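Local atomic coordinates of macrodomain protein (Streptomyces coelicolor, PDB entry 5E3B), a protein that probably removes ADP-ribose from modified thymidine in DNA by hydrolysis, and seems to limit antibiotic production, which rises when its gene is disrupted. Residues L85-W98 / R118-R132. Residues are numbered along the deposited sequence; the frame is centred on the assembly and turned at random.
Sequences LGAVQFVQVEPYVW and RYEAIGTALGRVADR
The aliphatic part of Arg132 covers one face of the Phe90 ring. Arg132 CG sits over the centre of the ring, 3.6 Å from the Phe90 centroid, a CH-pi contact. CG of Arg132 points away from its own backbone N (chi1 -173°), and the bend at chi2 turns the chain along the ring. The guanidinium then stands steeply to the Phe90 plane, 80° apart, with an edge toward Phe90 CD2. Its NH1 forms a salt bridge with Glu135. Arg132 CZ lies 5.5 Å from the centroid of the Trp98 five-membered ring, a long cation-pi approach and at most a weak attraction. Val88 CG1 covers the opposite face of the Phe90 ring, offset toward the rim, and also meets Val129 CG2. The other branch, Val88 CG2, presses on Ala125 CB at 3.5 Å.

The contact packs helix 119-136 against strand 88-94, an outermost strand of the mixed macrodomain sheet, antiparallel to its neighbour 97-105. The axes of strand 88-94 and the helix segment 119-132 cross at -36°. Val129 and Arg132 also touch Met41 of strand 40-47.

Before the strand, the backbone comes close to the helix at Gly86. Its CA makes a CA-H...O contact with Ala121 O at 3.4 Å, and its O lies near Ala125 CA in a more bent contact of the same kind. Arg128 is extended from CG to NE, which carries one guanidinium face over Gly86 O. Water 1 accepts from Arg128 NH1 at 2.9 Å and from Val88 N at 3.0 Å, joining helix to strand. Leu85 packs at the helix start: CD2 rests on Ala121 CB, while CD1 approaches Arg118 NH1 at 3.9 Å.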
loop_
_atom_site.group_PDB
_atom_site.type_symbol
_atom_site.label_atom_id
_atom_site.label_comp_id
_atom_site.label_asym_id
_atom_site.label_seq_id
_atom_site.Cartn_x
_atom_site.Cartn_y
_atom_site.Cartn_z
ATOM N N LEU A 85 -12.716 -1.718 5.233
ATOM C CA LEU A 85 -12.107 -0.390 4.981
ATOM C C LEU A 85 -11.202 0.039 6.098
ATOM O O LEU A 85 -11.602 -0.088 7.296
ATOM C CB LEU A 85 -13.159 0.686 4.672
ATOM C CG LEU A 85 -13.810 0.576 3.260
ATOM C CD1 LEU A 85 -15.079 1.433 3.189
ATOM C CD2 LEU A 85 -12.893 0.990 2.148
ATOM N N GLY A 86 -10.004 0.471 5.728
ATOM C CA GLY A 86 -8.934 0.858 6.700
ATOM C C GLY A 86 -8.022 -0.254 7.226
ATOM O O GLY A 86 -6.961 0.020 7.757
ATOM N N ALA A 87 -8.358 -1.522 6.985
ATOM C CA ALA A 87 -7.527 -2.636 7.390
ATOM C C ALA A 87 -6.396 -2.840 6.374
ATOM O O ALA A 87 -6.469 -2.395 5.240
ATOM C CB ALA A 87 -8.306 -3.917 7.568
ATOM N N VAL A 88 -5.349 -3.463 6.887
ATOM C CA VAL A 88 -4.154 -3.709 6.114
ATOM C C VAL A 88 -3.667 -5.117 6.402
ATOM O O VAL A 88 -3.646 -5.565 7.549
ATOM C CB VAL A 88 -3.040 -2.730 6.429
ATOM C CG1 VAL A 88 -1.843 -3.013 5.503
ATOM C CG2 VAL A 88 -3.488 -1.335 6.274
ATOM N N GLN A 89 -3.238 -5.831 5.334
ATOM C CA GLN A 89 -2.694 -7.196 5.415
ATOM C C GLN A 89 -1.273 -7.112 4.960
ATOM O O GLN A 89 -1.023 -6.491 3.917
ATOM C CB GLN A 89 -3.480 -8.088 4.475
ATOM C CG GLN A 89 -2.907 -9.420 4.123
ATOM C CD GLN A 89 -3.734 -10.203 3.169
ATOM O OE1 GLN A 89 -3.963 -9.796 2.023
ATOM N NE2 GLN A 89 -4.236 -11.319 3.629
ATOM N N PHE A 90 -0.318 -7.669 5.705
ATOM C CA PHE A 90 1.087 -7.570 5.403
ATOM C C PHE A 90 1.502 -8.991 4.932
ATOM O O PHE A 90 1.246 -10.004 5.611
ATOM C CB PHE A 90 1.948 -7.132 6.623
ATOM C CG PHE A 90 1.513 -5.795 7.136
ATOM C CD1 PHE A 90 1.977 -4.623 6.557
ATOM C CD2 PHE A 90 0.656 -5.703 8.190
ATOM C CE1 PHE A 90 1.509 -3.398 6.965
ATOM C CE2 PHE A 90 0.235 -4.456 8.675
ATOM C CZ PHE A 90 0.734 -3.309 8.089
ATOM N N VAL A 91 2.121 -9.057 3.759
ATOM C CA VAL A 91 2.429 -10.272 3.098
ATOM C C VAL A 91 3.925 -10.333 2.771
ATOM O O VAL A 91 4.436 -9.508 2.011
ATOM C CB VAL A 91 1.643 -10.470 1.731
ATOM C CG1 VAL A 91 1.975 -11.827 1.127
ATOM C CG2 VAL A 91 0.139 -10.291 1.952
ATOM N N GLN A 92 4.671 -11.272 3.365
ATOM C CA GLN A 92 6.111 -11.372 3.184
ATOM C C GLN A 92 6.363 -12.024 1.831
ATOM O O GLN A 92 5.832 -13.082 1.515
ATOM C CB GLN A 92 6.807 -12.116 4.359
ATOM C CG GLN A 92 8.310 -11.950 4.262
ATOM C CD GLN A 92 9.058 -12.589 5.433
ATOM O OE1 GLN A 92 8.408 -13.235 6.293
ATOM N NE2 GLN A 92 10.392 -12.454 5.447
ATOM N N VAL A 93 7.198 -11.349 1.000
ATOM C CA VAL A 93 7.468 -11.827 -0.361
ATOM C C VAL A 93 8.940 -12.148 -0.612
ATOM O O VAL A 93 9.249 -12.857 -1.584
ATOM C CB VAL A 93 6.920 -10.867 -1.448
ATOM C CG1 VAL A 93 5.403 -10.926 -1.455
ATOM C CG2 VAL A 93 7.436 -9.430 -1.279
ATOM N N GLU A 94 9.838 -11.591 0.175
ATOM C CA GLU A 94 11.264 -11.870 0.092
ATOM C C GLU A 94 11.772 -11.881 1.526
ATOM O O GLU A 94 11.061 -11.519 2.496
ATOM C CB GLU A 94 11.999 -10.795 -0.732
ATOM C CG GLU A 94 11.500 -10.670 -2.138
ATOM C CD GLU A 94 11.909 -11.761 -3.061
ATOM O OE1 GLU A 94 12.719 -12.646 -2.671
ATOM O OE2 GLU A 94 11.443 -11.776 -4.237
ATOM N N PRO A 95 13.077 -12.230 1.730
ATOM C CA PRO A 95 13.584 -12.200 3.095
ATOM C C PRO A 95 13.324 -10.896 3.863
ATOM O O PRO A 95 12.957 -10.966 5.036
ATOM C CB PRO A 95 15.122 -12.428 2.897
ATOM C CG PRO A 95 15.142 -13.256 1.740
ATOM C CD PRO A 95 14.057 -12.770 0.781
ATOM N N TYR A 96 13.509 -9.737 3.170
ATOM C CA TYR A 96 13.295 -8.447 3.829
ATOM C C TYR A 96 12.419 -7.578 2.955
ATOM O O TYR A 96 12.595 -6.344 2.990
ATOM C CB TYR A 96 14.631 -7.821 4.104
ATOM C CG TYR A 96 15.485 -8.756 5.000
ATOM C CD1 TYR A 96 15.133 -8.916 6.317
ATOM C CD2 TYR A 96 16.577 -9.456 4.465
ATOM C CE1 TYR A 96 15.796 -9.808 7.161
ATOM C CE2 TYR A 96 17.337 -10.323 5.296
ATOM C CZ TYR A 96 16.929 -10.482 6.638
ATOM O OH TYR A 96 17.607 -11.316 7.513
ATOM N N VAL A 97 11.418 -8.169 2.320
ATOM C CA VAL A 97 10.441 -7.371 1.573
ATOM C C VAL A 97 8.993 -7.856 1.965
ATOM O O VAL A 97 8.690 -9.102 1.938
ATOM C CB VAL A 97 10.625 -7.386 0.045
ATOM C CG1 VAL A 97 9.563 -6.515 -0.624
ATOM C CG2 VAL A 97 12.074 -6.935 -0.363
ATOM N N TRP A 98 8.092 -6.890 2.212
ATOM C CA TRP A 98 6.723 -7.113 2.523
ATOM C C TRP A 98 5.873 -6.249 1.566
ATOM O O TRP A 98 6.306 -5.210 1.145
ATOM C CB TRP A 98 6.376 -6.658 3.931
ATOM C CG TRP A 98 6.513 -7.742 5.020
ATOM C CD1 TRP A 98 5.509 -8.522 5.512
ATOM C CD2 TRP A 98 7.665 -8.167 5.644
ATOM N NE1 TRP A 98 5.949 -9.403 6.424
ATOM C CE2 TRP A 98 7.295 -9.193 6.536
ATOM C CE3 TRP A 98 8.981 -7.763 5.567
ATOM C CZ2 TRP A 98 8.210 -9.868 7.364
ATOM C CZ3 TRP A 98 9.877 -8.408 6.323
ATOM C CH2 TRP A 98 9.490 -9.483 7.233
ATOM N N ARG A 118 -11.310 6.348 -0.126
ATOM C CA ARG A 118 -11.926 6.884 1.062
ATOM C C ARG A 118 -10.886 7.459 2.020
ATOM O O ARG A 118 -10.067 6.721 2.554
ATOM C CB ARG A 118 -12.736 5.807 1.724
ATOM C CG ARG A 118 -13.962 5.465 0.892
ATOM C CD ARG A 118 -15.200 6.283 1.279
ATOM N NE ARG A 118 -15.944 5.550 2.315
ATOM C CZ ARG A 118 -17.150 4.998 2.184
ATOM N NH1 ARG A 118 -17.671 4.337 3.219
ATOM N NH2 ARG A 118 -17.859 5.108 1.058
ATOM N N TYR A 119 -10.969 8.773 2.257
ATOM C CA TYR A 119 -9.965 9.526 3.031
ATOM C C TYR A 119 -9.764 8.877 4.399
ATOM O O TYR A 119 -8.626 8.706 4.806
ATOM C CB TYR A 119 -10.457 10.973 3.205
ATOM C CG TYR A 119 -9.520 11.890 3.961
ATOM C CD1 TYR A 119 -8.525 12.579 3.288
ATOM C CD2 TYR A 119 -9.591 12.029 5.365
ATOM C CE1 TYR A 119 -7.639 13.423 3.943
ATOM C CE2 TYR A 119 -8.705 12.916 6.004
ATOM C CZ TYR A 119 -7.745 13.579 5.274
ATOM O OH TYR A 119 -6.840 14.438 5.841
ATOM N N GLU A 120 -10.840 8.528 5.116
ATOM C CA GLU A 120 -10.697 7.988 6.471
ATOM C C GLU A 120 -10.035 6.611 6.382
ATOM O O GLU A 120 -9.262 6.236 7.258
ATOM C CB GLU A 120 -12.037 7.875 7.238
ATOM C CG GLU A 120 -12.775 9.223 7.429
ATOM N N ALA A 121 -10.443 5.821 5.376
ATOM C CA ALA A 121 -9.899 4.466 5.181
ATOM C C ALA A 121 -8.424 4.495 4.875
ATOM O O ALA A 121 -7.661 3.776 5.454
ATOM C CB ALA A 121 -10.612 3.798 4.019
ATOM N N ILE A 122 -8.036 5.357 3.948
ATOM C CA ILE A 122 -6.622 5.492 3.589
ATOM C C ILE A 122 -5.784 5.996 4.779
ATOM O O ILE A 122 -4.670 5.541 4.963
ATOM C CB ILE A 122 -6.425 6.413 2.387
ATOM C CG1 ILE A 122 -6.920 5.737 1.168
ATOM C CG2 ILE A 122 -4.962 6.857 2.244
ATOM C CD1 ILE A 122 -5.893 4.789 0.569
ATOM N N GLY A 123 -6.316 6.973 5.515
ATOM C CA GLY A 123 -5.619 7.485 6.703
ATOM C C GLY A 123 -5.318 6.397 7.703
ATOM O O GLY A 123 -4.200 6.198 8.167
ATOM N N THR A 124 -6.346 5.628 8.050
ATOM C CA THR A 124 -6.268 4.543 8.995
ATOM C C THR A 124 -5.235 3.485 8.529
ATOM O O THR A 124 -4.354 3.021 9.267
ATOM C CB THR A 124 -7.632 3.913 9.207
ATOM O OG1 THR A 124 -8.465 4.962 9.827
ATOM C CG2 THR A 124 -7.577 2.745 10.097
ATOM N N ALA A 125 -5.352 3.152 7.262
ATOM C CA ALA A 125 -4.480 2.118 6.696
ATOM C C ALA A 125 -3.061 2.527 6.665
ATOM O O ALA A 125 -2.136 1.768 6.987
ATOM C CB ALA A 125 -4.917 1.740 5.259
ATOM N N LEU A 126 -2.823 3.756 6.246
ATOM C CA LEU A 126 -1.478 4.267 6.305
ATOM C C LEU A 126 -0.887 4.373 7.681
ATOM O O LEU A 126 0.328 4.166 7.868
ATOM C CB LEU A 126 -1.345 5.640 5.610
ATOM C CG LEU A 126 -1.540 5.704 4.073
ATOM C CD1 LEU A 126 -1.729 7.133 3.607
ATOM C CD2 LEU A 126 -0.296 5.147 3.387
ATOM N N GLY A 127 -1.709 4.691 8.671
ATOM C CA GLY A 127 -1.252 4.624 10.027
ATOM C C GLY A 127 -0.852 3.253 10.485
ATOM O O GLY A 127 0.168 3.043 11.177
ATOM N N ARG A 128 -1.649 2.269 10.065
ATOM C CA ARG A 128 -1.274 0.897 10.328
ATOM C C ARG A 128 0.006 0.418 9.637
ATOM O O ARG A 128 0.786 -0.359 10.212
ATOM C CB ARG A 128 -2.425 -0.035 9.999
ATOM C CG ARG A 128 -3.580 0.251 10.895
ATOM C CD ARG A 128 -4.758 -0.666 10.703
ATOM N NE ARG A 128 -5.824 -0.260 11.632
ATOM C CZ ARG A 128 -7.018 -0.866 11.731
ATOM N NH1 ARG A 128 -7.276 -1.960 11.010
ATOM N NH2 ARG A 128 -7.962 -0.376 12.573
ATOM N N VAL A 129 0.214 0.854 8.395
ATOM C CA VAL A 129 1.476 0.648 7.709
ATOM C C VAL A 129 2.614 1.245 8.504
ATOM O O VAL A 129 3.662 0.652 8.636
ATOM C CB VAL A 129 1.394 1.218 6.266
ATOM C CG1 VAL A 129 2.741 1.276 5.604
ATOM C CG2 VAL A 129 0.453 0.358 5.416
ATOM N N ALA A 130 2.416 2.497 8.965
ATOM C CA ALA A 130 3.421 3.165 9.743
ATOM C C ALA A 130 3.755 2.377 10.998
ATOM O O ALA A 130 4.919 2.236 11.305
ATOM C CB ALA A 130 3.044 4.548 10.071
ATOM N N ASP A 131 2.740 1.900 11.723
ATOM C CA ASP A 131 3.032 1.079 12.949
ATOM C C ASP A 131 3.943 -0.075 12.599
ATOM O O ASP A 131 4.905 -0.435 13.298
ATOM C CB ASP A 131 1.766 0.613 13.618
ATOM C CG ASP A 131 0.841 1.792 14.079
ATOM O OD1 ASP A 131 1.349 2.897 14.385
ATOM O OD2 ASP A 131 -0.402 1.637 14.047
ATOM N N ARG A 132 3.577 -0.810 11.534
ATOM C CA ARG A 132 4.349 -2.038 11.154
ATOM C C ARG A 132 5.708 -1.726 10.614
ATOM O O ARG A 132 6.725 -2.373 10.932
ATOM C CB ARG A 132 3.464 -2.842 10.210
ATOM C CG ARG A 132 3.931 -4.231 9.779
ATOM C CD ARG A 132 3.892 -5.191 10.953
ATOM N NE ARG A 132 4.316 -6.523 10.467
ATOM C CZ ARG A 132 5.282 -7.272 11.029
ATOM N NH1 ARG A 132 5.956 -6.904 12.083
ATOM N NH2 ARG A 132 5.553 -8.459 10.461
HETATM O O HOH W 1 -5.459 -3.893 9.823
#